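Local coordinates for protein alginase (PDB 4Q8K) that probably cleaves the polysaccharide alginate by beta-elimination, as an alginate lyase of polysaccharide lyase family 18 with a jelly-roll catalytic domain that carries a calcium ion, at residues R188-V193 and Y316-N321; R198-Q203 and V309-Q314; T204-E209 and V362-E367. All coordinates share one frame; numbering follows the deposited sequence.

Contact 1 of 3, residues R188-V193 and Y316-N321; sequences RHEYKV and YFKFGN. With SO4 (sulfate ion), chain D.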
loop_
_atom_site.group_PDB
_atom_site.type_symbol
_atom_site.label_atom_id
_atom_site.label_comp_id
_atom_site.label_asym_id
_atom_site.label_seq_id
_atom_site.Cartn_x
_atom_site.Cartn_y
_atom_site.Cartn_z
ATOM N N ARG A 188 1.321 0.981 10.353
ATOM C CA ARG A 188 2.045 0.866 9.089
ATOM C C ARG A 188 3.526 0.552 9.244
ATOM O O ARG A 188 4.143 0.812 10.287
ATOM C CB ARG A 188 1.874 2.124 8.226
ATOM C CG ARG A 188 2.788 3.273 8.638
ATOM C CD ARG A 188 2.438 4.557 7.921
ATOM N NE ARG A 188 1.061 4.968 8.172
ATOM C CZ ARG A 188 0.508 6.079 7.703
ATOM N NH1 ARG A 188 1.206 6.909 6.932
ATOM N NH2 ARG A 188 -0.753 6.362 8.002
ATOM N N HIS A 189 4.077 -0.011 8.176
ATOM C CA HIS A 189 5.512 -0.182 8.008
ATOM C C HIS A 189 5.733 0.117 6.529
ATOM O O HIS A 189 5.344 -0.677 5.678
ATOM C CB HIS A 189 5.915 -1.606 8.322
ATOM C CG HIS A 189 7.343 -1.748 8.748
ATOM N ND1 HIS A 189 7.952 -2.969 8.898
ATOM C CD2 HIS A 189 8.277 -0.813 9.049
ATOM C CE1 HIS A 189 9.206 -2.789 9.292
ATOM N NE2 HIS A 189 9.425 -1.492 9.393
ATOM N N GLU A 190 6.341 1.262 6.226
ATOM C CA GLU A 190 6.189 1.854 4.906
ATOM C C GLU A 190 7.333 2.804 4.557
ATOM O O GLU A 190 7.930 3.433 5.444
ATOM C CB GLU A 190 4.877 2.633 4.934
ATOM C CG GLU A 190 4.404 3.256 3.654
ATOM C CD GLU A 190 3.059 3.921 3.862
ATOM O OE1 GLU A 190 3.017 5.049 4.408
ATOM O OE2 GLU A 190 2.043 3.302 3.502
ATOM N N TYR A 191 7.626 2.909 3.262
ATOM C CA TYR A 191 8.553 3.920 2.766
ATOM C C TYR A 191 7.760 4.986 2.017
ATOM O O TYR A 191 6.755 4.675 1.376
ATOM C CB TYR A 191 9.566 3.304 1.803
ATOM C CG TYR A 191 10.671 2.490 2.438
ATOM C CD1 TYR A 191 11.708 3.108 3.129
ATOM C CD2 TYR A 191 10.699 1.105 2.314
ATOM C CE1 TYR A 191 12.726 2.365 3.686
ATOM C CE2 TYR A 191 11.705 0.355 2.873
ATOM C CZ TYR A 191 12.720 0.992 3.557
ATOM O OH TYR A 191 13.724 0.244 4.119
ATOM N N LYS A 192 8.215 6.236 2.081
ATOM C CA LYS A 192 7.553 7.325 1.374
ATOM C C LYS A 192 8.563 8.251 0.701
ATOM O O LYS A 192 9.615 8.539 1.261
ATOM C CB LYS A 192 6.678 8.134 2.335
ATOM C CG LYS A 192 7.436 8.658 3.554
ATOM C CD LYS A 192 6.586 9.594 4.395
ATOM C CE LYS A 192 7.386 10.088 5.614
ATOM N NZ LYS A 192 6.582 11.041 6.439
ATOM N N VAL A 193 8.250 8.717 -0.505
ATOM C CA VAL A 193 9.111 9.703 -1.141
ATOM C C VAL A 193 9.237 10.917 -0.226
ATOM O O VAL A 193 8.234 11.473 0.228
ATOM C CB VAL A 193 8.567 10.133 -2.517
ATOM C CG1 VAL A 193 9.407 11.268 -3.110
ATOM C CG2 VAL A 193 8.512 8.938 -3.481
ATOM N N TYR A 316 3.105 12.175 -3.489
ATOM C CA TYR A 316 4.192 11.282 -3.128
ATOM C C TYR A 316 3.797 9.822 -3.092
ATOM O O TYR A 316 2.722 9.465 -2.620
ATOM C CB TYR A 316 4.873 11.718 -1.821
ATOM C CG TYR A 316 4.036 11.757 -0.550
ATOM C CD1 TYR A 316 3.043 12.719 -0.375
ATOM C CD2 TYR A 316 4.282 10.870 0.498
ATOM C CE1 TYR A 316 2.300 12.778 0.806
ATOM C CE2 TYR A 316 3.550 10.934 1.676
ATOM C CZ TYR A 316 2.564 11.887 1.818
ATOM O OH TYR A 316 1.834 11.956 2.984
ATOM N N PHE A 317 4.688 8.997 -3.626
ATOM C CA PHE A 317 4.506 7.564 -3.663
ATOM C C PHE A 317 4.947 6.934 -2.343
ATOM O O PHE A 317 5.943 7.361 -1.746
ATOM C CB PHE A 317 5.320 6.969 -4.811
ATOM C CG PHE A 317 5.118 5.489 -4.998
ATOM C CD1 PHE A 317 3.908 5.003 -5.456
ATOM C CD2 PHE A 317 6.143 4.595 -4.744
ATOM C CE1 PHE A 317 3.713 3.640 -5.637
ATOM C CE2 PHE A 317 5.963 3.235 -4.918
ATOM C CZ PHE A 317 4.740 2.756 -5.374
ATOM N N LYS A 318 4.200 5.923 -1.898
ATOM C CA LYS A 318 4.581 5.127 -0.738
ATOM C C LYS A 318 4.383 3.655 -1.036
ATOM O O LYS A 318 3.551 3.286 -1.874
ATOM C CB LYS A 318 3.728 5.492 0.487
ATOM C CG LYS A 318 3.468 6.970 0.660
ATOM C CD LYS A 318 2.920 7.284 2.048
ATOM C CE LYS A 318 1.523 6.732 2.250
ATOM N NZ LYS A 318 1.039 7.034 3.647
ATOM N N PHE A 319 5.118 2.798 -0.340
ATOM C CA PHE A 319 4.889 1.367 -0.498
ATOM C C PHE A 319 5.338 0.643 0.761
ATOM O O PHE A 319 6.157 1.165 1.519
ATOM C CB PHE A 319 5.629 0.838 -1.730
ATOM C CG PHE A 319 7.123 0.862 -1.590
ATOM C CD1 PHE A 319 7.836 2.017 -1.872
ATOM C CD2 PHE A 319 7.807 -0.261 -1.182
ATOM C CE1 PHE A 319 9.217 2.044 -1.738
ATOM C CE2 PHE A 319 9.191 -0.243 -1.048
ATOM C CZ PHE A 319 9.890 0.915 -1.332
ATOM N N GLY A 320 4.782 -0.544 0.979
ATOM C CA GLY A 320 5.066 -1.341 2.159
ATOM C C GLY A 320 3.823 -2.073 2.625
ATOM O O GLY A 320 3.164 -2.771 1.855
ATOM N N ASN A 321 3.484 -1.918 3.897
ATOM C CA ASN A 321 2.339 -2.635 4.422
ATOM C C ASN A 321 1.659 -1.728 5.427
ATOM O O ASN A 321 2.144 -1.558 6.554
ATOM C CB ASN A 321 2.806 -3.958 5.044
ATOM C CG ASN A 321 1.670 -4.766 5.656
ATOM O OD1 ASN A 321 0.541 -4.295 5.758
ATOM N ND2 ASN A 321 1.982 -5.979 6.090
HETATM S S SO4 D . -1.457 9.978 6.779
HETATM O O1 SO4 D . -1.327 11.389 7.152
HETATM O O2 SO4 D . -2.294 9.886 5.581
HETATM O O3 SO4 D . -0.126 9.428 6.536
HETATM O O4 SO4 D . -2.097 9.252 7.867
#
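Tyr-191 lays its CB over one face of the Phe-319 ring, a CH-pi contact with CB 4.2 Å from the ring centroid. The two rings meet obliquely, with Tyr-191 CD2 3.7 Å from Phe-319 CZ. Both belong to antiparallel neighbours in one sheet of the beta-jelly roll that is known for alginate lyases with a concanavalin-like fold. Strand 188-193 pairs with 316-319 and, past the corner at Gly-320, with Asn-321. The Tyr-191 and Phe-319 side chains lie on the face turned to the second sheet, where Phe-208 also meets Phe-319.

The other face is charged. Glu-190 stretches out with CG anti to the backbone N (chi1 -175°), and its OE1 forms a salt bridge of 2.9 Å with Lys-318 NZ. The lysine comes from the syn side, 30° out of the carboxylate plane. Arg-188 NH1 makes a long salt bridge of 3.6 Å to the same Glu-190 OE1. It also lies 3.3 Å from Lys-318 NZ, a close pair of like charges that the shared acid probably eases. Arg-188 NH1 has a second acid in Glu-157 of the next strand. An alanine in place of Glu-190 would remove the carboxylate, and Lys-318 NZ and Arg-188 NH1 would probably repel each other with less compensation.

Gly-320 has backbone angles that a side chain would not tolerate, and a CB there would clash with His-189 O. A sulfate ion, probably from the crystallisation liquor, sits at the guanidinium edge, where Arg-188 NH1 donates to its O3 at 2.9 Å.

Contact 2 of 3, residues R198-Q203 and V309-Q314; sequences RVAMTQ and VEDDSQ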
loop_
_atom_site.group_PDB
_atom_site.type_symbol
_atom_site.label_atom_id
_atom_site.label_comp_id
_atom_site.label_asym_id
_atom_site.label_seq_id
_atom_site.Cartn_x
_atom_site.Cartn_y
_atom_site.Cartn_z
ATOM N N ARG A 198 9.037 16.080 -3.588
ATOM C CA ARG A 198 7.651 16.017 -4.066
ATOM C C ARG A 198 7.275 17.111 -5.052
ATOM O O ARG A 198 7.563 18.289 -4.836
ATOM C CB ARG A 198 6.681 16.022 -2.891
ATOM C CG ARG A 198 6.940 14.873 -1.959
ATOM C CD ARG A 198 6.018 14.902 -0.752
ATOM N NE ARG A 198 6.448 13.918 0.231
ATOM C CZ ARG A 198 5.998 13.875 1.487
ATOM N NH1 ARG A 198 5.096 14.756 1.905
ATOM N NH2 ARG A 198 6.452 12.959 2.326
ATOM N N VAL A 199 6.632 16.697 -6.140
ATOM C CA VAL A 199 6.105 17.615 -7.136
ATOM C C VAL A 199 4.734 17.113 -7.568
ATOM O O VAL A 199 4.192 16.182 -6.969
ATOM C CB VAL A 199 7.044 17.737 -8.350
ATOM C CG1 VAL A 199 8.337 18.467 -7.948
ATOM C CG2 VAL A 199 7.347 16.357 -8.930
ATOM N N ALA A 200 4.160 17.725 -8.593
ATOM C CA ALA A 200 2.830 17.328 -9.045
ATOM C C ALA A 200 2.859 15.941 -9.675
ATOM O O ALA A 200 3.894 15.497 -10.168
ATOM C CB ALA A 200 2.273 18.357 -10.023
ATOM N N MET A 201 1.727 15.245 -9.642
ATOM C CA MET A 201 1.630 13.959 -10.328
ATOM C C MET A 201 2.006 14.122 -11.799
ATOM O O MET A 201 2.687 13.278 -12.373
ATOM C CB MET A 201 0.220 13.368 -10.211
ATOM C CG MET A 201 -0.117 12.823 -8.805
ATOM S SD MET A 201 0.855 11.374 -8.364
ATOM C CE MET A 201 0.168 10.109 -9.414
ATOM N N THR A 202 1.565 15.227 -12.389
ATOM C CA THR A 202 1.802 15.509 -13.802
ATOM C C THR A 202 3.232 15.953 -14.111
ATOM O O THR A 202 3.556 16.256 -15.259
ATOM C CB THR A 202 0.843 16.603 -14.312
ATOM O OG1 THR A 202 0.911 17.741 -13.442
ATOM C CG2 THR A 202 -0.588 16.084 -14.352
ATOM N N GLN A 203 4.087 16.002 -13.098
ATOM C CA GLN A 203 5.456 16.443 -13.306
ATOM C C GLN A 203 6.494 15.358 -13.128
ATOM O O GLN A 203 7.685 15.639 -13.118
ATOM C CB GLN A 203 5.788 17.625 -12.396
ATOM C CG GLN A 203 4.989 18.866 -12.705
ATOM C CD GLN A 203 5.360 20.011 -11.801
ATOM O OE1 GLN A 203 5.473 19.841 -10.584
ATOM N NE2 GLN A 203 5.575 21.187 -12.388
ATOM N N VAL A 309 -5.265 10.721 -13.466
ATOM C CA VAL A 309 -5.719 10.911 -12.090
ATOM C C VAL A 309 -5.798 12.389 -11.725
ATOM O O VAL A 309 -5.179 13.231 -12.376
ATOM C CB VAL A 309 -4.796 10.191 -11.100
ATOM C CG1 VAL A 309 -4.818 8.684 -11.332
ATOM C CG2 VAL A 309 -3.375 10.724 -11.207
ATOM N N GLU A 310 -6.574 12.706 -10.692
ATOM C CA GLU A 310 -6.633 14.078 -10.199
ATOM C C GLU A 310 -5.237 14.489 -9.756
ATOM O O GLU A 310 -4.587 13.786 -8.987
ATOM C CB GLU A 310 -7.613 14.204 -9.031
ATOM C CG GLU A 310 -7.855 15.650 -8.586
ATOM C CD GLU A 310 -9.027 15.787 -7.621
ATOM O OE1 GLU A 310 -9.025 15.107 -6.577
ATOM O OE2 GLU A 310 -9.958 16.572 -7.912
ATOM N N ASP A 311 -4.770 15.617 -10.269
ATOM C CA ASP A 311 -3.426 16.087 -9.978
ATOM C C ASP A 311 -3.348 16.643 -8.557
ATOM O O ASP A 311 -4.329 17.162 -8.030
ATOM C CB ASP A 311 -3.043 17.159 -11.002
ATOM C CG ASP A 311 -1.544 17.289 -11.187
ATOM O OD1 ASP A 311 -0.795 16.448 -10.652
ATOM O OD2 ASP A 311 -1.120 18.229 -11.889
ATOM N N ASP A 312 -2.185 16.509 -7.936
ATOM C CA ASP A 312 -1.901 17.170 -6.669
ATOM C C ASP A 312 -0.483 17.695 -6.752
ATOM O O ASP A 312 0.410 16.981 -7.196
ATOM C CB ASP A 312 -2.028 16.199 -5.497
ATOM C CG ASP A 312 -1.738 16.862 -4.154
ATOM O OD1 ASP A 312 -0.556 17.146 -3.872
ATOM O OD2 ASP A 312 -2.692 17.098 -3.378
ATOM N N SER A 313 -0.276 18.933 -6.314
ATOM C CA SER A 313 0.999 19.624 -6.519
ATOM C C SER A 313 2.171 19.094 -5.688
ATOM O O SER A 313 3.333 19.328 -6.031
ATOM C CB SER A 313 0.833 21.124 -6.273
ATOM O OG SER A 313 0.487 21.374 -4.925
ATOM N N GLN A 314 1.874 18.396 -4.595
ATOM C CA GLN A 314 2.923 17.865 -3.727
ATOM C C GLN A 314 2.691 16.388 -3.446
ATOM O O GLN A 314 2.637 15.956 -2.299
ATOM C CB GLN A 314 2.990 18.658 -2.420
ATOM C CG GLN A 314 3.240 20.137 -2.619
ATOM C CD GLN A 314 4.584 20.409 -3.254
ATOM O OE1 GLN A 314 5.566 19.728 -2.964
ATOM N NE2 GLN A 314 4.636 21.406 -4.129
HETATM O O HOH W 1 3.279 16.549 0.418
#
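An Asx turn at Asp-312 shapes one of the two loops that meet here, at one end of the beta-sandwich. Asp-312 OD1 accepts from Gln-314 N at 2.8 Å, and Ser-230 OG also bonds to OD1. The turn lies in 309-314, between strands 303-308 and 316-319. The partner loop, 198-203, joins strand 186-193 to strand 204-216 and ends in a short 3-10 segment at 201-203.

Asp-311 makes the side-chain hydrogen bonds between the two loops. Its CG stands anti to the backbone N (chi1 -155°), and the carboxylate reaches the start of the 3-10 segment. OD2 accepts from Thr-202 OG1 at 2.6 Å, on the syn side and 33° out of the carboxylate plane. OD1 accepts from Thr-202 N at 3.2 Å, and this donor stands above the plane. Thr-202 is thus held through both its hydroxyl and its backbone N. The two side chains cross at about a right angle, and Thr-202 CG2 packs close to OD2.

Asp-312 adds a backbone link, its O accepting from Met-201 N at 3.3 Å. The Met-201 chain bends at chi2 and chi3. Its CE then touches Val-309 CG2 at 4.0 Å, and both side chains pack on Ile-235 and Val-296. At the far end water 1 takes a bond from Arg-198 NH1 in the guanidinium plane and gives one to Gln-314 O. Arg-198 NE is bonded to Val-193 O.

The chemistry is mixed: a small apolar patch covered by strand residues, and polar bonds around it. The contact buries Asp-312 N, which has no partner in the model. Within the two segments the charge of Asp-311 meets neutral donors. This residue is exposed, and solvent probably screens its charge.

Contact 3 of 3, residues T204-E209 and V362-E367; sequences TYEVFE and VSYTRE
The Tyr-364 ring has Glu-206 OE1 in its plane at the hydroxyl edge and Phe-208 CB at the edge near CD1. The Arg-366 guanidinium has Thr-204 CG2 over one face, offset toward the rim, with Tyr-364 OH and water 2 at its edge and in its plane. These groups sit on neighbouring antiparallel strands, 204-209 and 362-367, in the second sheet of the jelly-roll sandwich. Three hydrogen-bonded pairs join them: Tyr-205 with Glu-367, Val-207 with Thr-365, and Glu-209 with Ser-363.

The face with Glu-206, Phe-208, Tyr-364 and Arg-366 turns to the other sheet. Tyr-364 CG stands anti to the backbone N (chi1 -178°), and the ring extends from there to the Glu-206 carboxylate. Tyr-364 OH donates a hydrogen bond to Glu-206 OE1 at 2.7 Å, using the anti lone pair of that oxygen. The carboxylate stands 83° from the ring plane. Arg-366 NH1 donates to Tyr-364 OH at 3.2 Å, so the hydroxyl both donates and accepts. The salt bridge from Arg-366 NH1 to Glu-206 OE1 is long, at 3.7 Å, but water 2 bridges the same two atoms. Arg-366 NH2 is bonded to Leu-197 O. Glu-206 OE2 is taken by His-227 NE2 and Asn-291 ND2, and both oxygens of this buried acid thus have donors. The Phe-208 and Tyr-364 side chains cross at about a right angle. Phe-208 CE1 touches Val-362 CG1, while Phe-317 and Phe-319 of the facing sheet pack against the ring.

The face with Tyr-205, Val-207, Thr-365 and Glu-367 is more open to solvent. Tyr-205 and Glu-367 lie side by side, with ring and carboxylate planes 31° apart and Glu-367 OE2 3.3 Å from Tyr-205 CD2. Near Val-207, water 3 donates to its O at 2.9 Å and also bonds to Ser-363 OG.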
loop_
_atom_site.group_PDB
_atom_site.type_symbol
_atom_site.label_atom_id
_atom_site.label_comp_id
_atom_site.label_asym_id
_atom_site.label_seq_id
_atom_site.Cartn_x
_atom_site.Cartn_y
_atom_site.Cartn_z
ATOM N N THR A 204 6.083 14.105 -12.953
ATOM C CA THR A 204 7.034 13.010 -12.921
ATOM C C THR A 204 6.676 11.816 -13.736
ATOM O O THR A 204 5.542 11.518 -13.918
ATOM C CB THR A 204 7.261 12.405 -11.512
ATOM O OG1 THR A 204 6.022 12.018 -10.939
ATOM C CG2 THR A 204 7.869 13.370 -10.630
ATOM N N TYR A 205 7.698 11.078 -14.114
ATOM C CA TYR A 205 7.548 9.754 -14.637
ATOM C C TYR A 205 8.152 8.798 -13.600
ATOM O O TYR A 205 9.310 8.844 -13.354
ATOM C CB TYR A 205 8.220 9.611 -16.014
ATOM C CG TYR A 205 8.145 8.228 -16.563
ATOM C CD1 TYR A 205 7.029 7.780 -17.222
ATOM C CD2 TYR A 205 9.170 7.359 -16.386
ATOM C CE1 TYR A 205 6.957 6.512 -17.698
ATOM C CE2 TYR A 205 9.095 6.090 -16.850
ATOM C CZ TYR A 205 7.988 5.683 -17.505
ATOM O OH TYR A 205 7.945 4.423 -17.940
ATOM N N GLU A 206 7.325 7.976 -12.976
ATOM C CA GLU A 206 7.776 7.008 -11.987
ATOM C C GLU A 206 7.373 5.613 -12.335
ATOM O O GLU A 206 6.294 5.383 -12.787
ATOM C CB GLU A 206 7.100 7.188 -10.660
ATOM C CG GLU A 206 7.168 8.487 -10.008
ATOM C CD GLU A 206 6.218 8.522 -8.819
ATOM O OE1 GLU A 206 6.662 8.129 -7.753
ATOM O OE2 GLU A 206 5.083 8.950 -8.994
ATOM N N VAL A 207 8.247 4.685 -12.033
ATOM C CA VAL A 207 7.941 3.280 -12.190
ATOM C C VAL A 207 8.365 2.560 -10.919
ATOM O O VAL A 207 9.519 2.677 -10.495
ATOM C CB VAL A 207 8.715 2.668 -13.368
ATOM C CG1 VAL A 207 8.446 1.174 -13.465
ATOM C CG2 VAL A 207 8.354 3.377 -14.681
ATOM N N PHE A 208 7.434 1.837 -10.300
ATOM C CA PHE A 208 7.766 0.970 -9.182
ATOM C C PHE A 208 7.375 -0.444 -9.569
ATOM O O PHE A 208 6.269 -0.676 -10.062
ATOM C CB PHE A 208 7.023 1.393 -7.908
ATOM C CG PHE A 208 7.221 0.450 -6.741
ATOM C CD1 PHE A 208 8.284 0.615 -5.880
ATOM C CD2 PHE A 208 6.332 -0.597 -6.507
ATOM C CE1 PHE A 208 8.468 -0.247 -4.793
ATOM C CE2 PHE A 208 6.510 -1.462 -5.445
ATOM C CZ PHE A 208 7.583 -1.285 -4.581
ATOM N N GLU A 209 8.296 -1.381 -9.377
ATOM C CA GLU A 209 8.010 -2.783 -9.609
ATOM C C GLU A 209 8.566 -3.602 -8.461
ATOM O O GLU A 209 9.635 -3.294 -7.935
ATOM C CB GLU A 209 8.597 -3.263 -10.940
ATOM C CG GLU A 209 8.198 -4.694 -11.296
ATOM C CD GLU A 209 8.319 -5.009 -12.778
ATOM O OE1 GLU A 209 8.867 -4.180 -13.538
ATOM O OE2 GLU A 209 7.848 -6.093 -13.183
ATOM N N VAL A 362 13.012 -5.583 -6.501
ATOM C CA VAL A 362 12.408 -4.270 -6.437
ATOM C C VAL A 362 13.147 -3.278 -7.327
ATOM O O VAL A 362 14.377 -3.261 -7.358
ATOM C CB VAL A 362 12.415 -3.754 -4.996
ATOM C CG1 VAL A 362 11.737 -2.397 -4.903
ATOM C CG2 VAL A 362 11.731 -4.771 -4.088
ATOM N N SER A 363 12.395 -2.460 -8.054
ATOM C CA SER A 363 12.984 -1.331 -8.761
ATOM C C SER A 363 12.132 -0.077 -8.622
ATOM O O SER A 363 10.917 -0.140 -8.469
ATOM C CB SER A 363 13.242 -1.666 -10.235
ATOM O OG SER A 363 12.042 -2.027 -10.887
ATOM N N TYR A 364 12.783 1.063 -8.613
ATOM C CA TYR A 364 12.099 2.326 -8.596
ATOM C C TYR A 364 12.850 3.325 -9.435
ATOM O O TYR A 364 14.014 3.483 -9.278
ATOM C CB TYR A 364 11.932 2.879 -7.182
ATOM C CG TYR A 364 11.188 4.153 -7.148
ATOM C CD1 TYR A 364 9.831 4.201 -7.303
ATOM C CD2 TYR A 364 11.849 5.334 -6.993
ATOM C CE1 TYR A 364 9.163 5.394 -7.268
ATOM C CE2 TYR A 364 11.200 6.522 -6.976
ATOM C CZ TYR A 364 9.865 6.564 -7.117
ATOM O OH TYR A 364 9.263 7.774 -7.124
ATOM N N THR A 365 12.153 3.972 -10.341
ATOM C CA THR A 365 12.737 5.070 -11.085
ATOM C C THR A 365 11.851 6.268 -11.019
ATOM O O THR A 365 10.662 6.156 -10.999
ATOM C CB THR A 365 12.968 4.735 -12.570
ATOM O OG1 THR A 365 11.727 4.727 -13.232
ATOM C CG2 THR A 365 13.597 3.434 -12.757
ATOM N N ARG A 366 12.490 7.424 -11.025
ATOM C CA ARG A 366 11.836 8.679 -10.889
ATOM C C ARG A 366 12.529 9.741 -11.735
ATOM O O ARG A 366 13.675 10.007 -11.550
ATOM C CB ARG A 366 11.908 9.112 -9.446
ATOM C CG ARG A 366 11.278 10.427 -9.121
ATOM C CD ARG A 366 11.554 10.783 -7.668
ATOM N NE ARG A 366 10.859 11.987 -7.291
ATOM C CZ ARG A 366 9.585 12.034 -6.988
ATOM N NH1 ARG A 366 8.883 10.944 -6.997
ATOM N NH2 ARG A 366 9.029 13.162 -6.682
ATOM N N GLU A 367 11.805 10.296 -12.686
ATOM C CA GLU A 367 12.262 11.443 -13.460
ATOM C C GLU A 367 11.296 12.600 -13.443
ATOM O O GLU A 367 10.127 12.459 -13.657
ATOM C CB GLU A 367 12.604 11.062 -14.895
ATOM C CG GLU A 367 11.745 10.001 -15.512
ATOM C CD GLU A 367 12.547 8.872 -16.118
ATOM O OE1 GLU A 367 13.566 8.487 -15.540
ATOM O OE2 GLU A 367 12.154 8.375 -17.183
HETATM O O HOH W 2 6.140 10.337 -5.959
HETATM O O HOH W 3 11.228 0.582 -11.509
#

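How the contacts relate
From the N terminus the chain runs through strand 186-193, the loop 198-203 and strand 204-216, and so supplies the first halves of contacts 1, 2 and 3 in turn. The second halves follow much later. Contact 2 closes first, at 309-314, and is nested inside the loop that contact 1 closes at 316-321. Contact 3 closes last, at 362-367, and crosses both. Contact 1 pairs strands of one sheet, contact 3 pairs strands of the other, and contact 2 joins loops at the sandwich end. Phe-317 and Phe-319 pack on Phe-208 between the sheets. Arg-198 reaches Val-193 and Tyr-316, and Val-199 touches Thr-204.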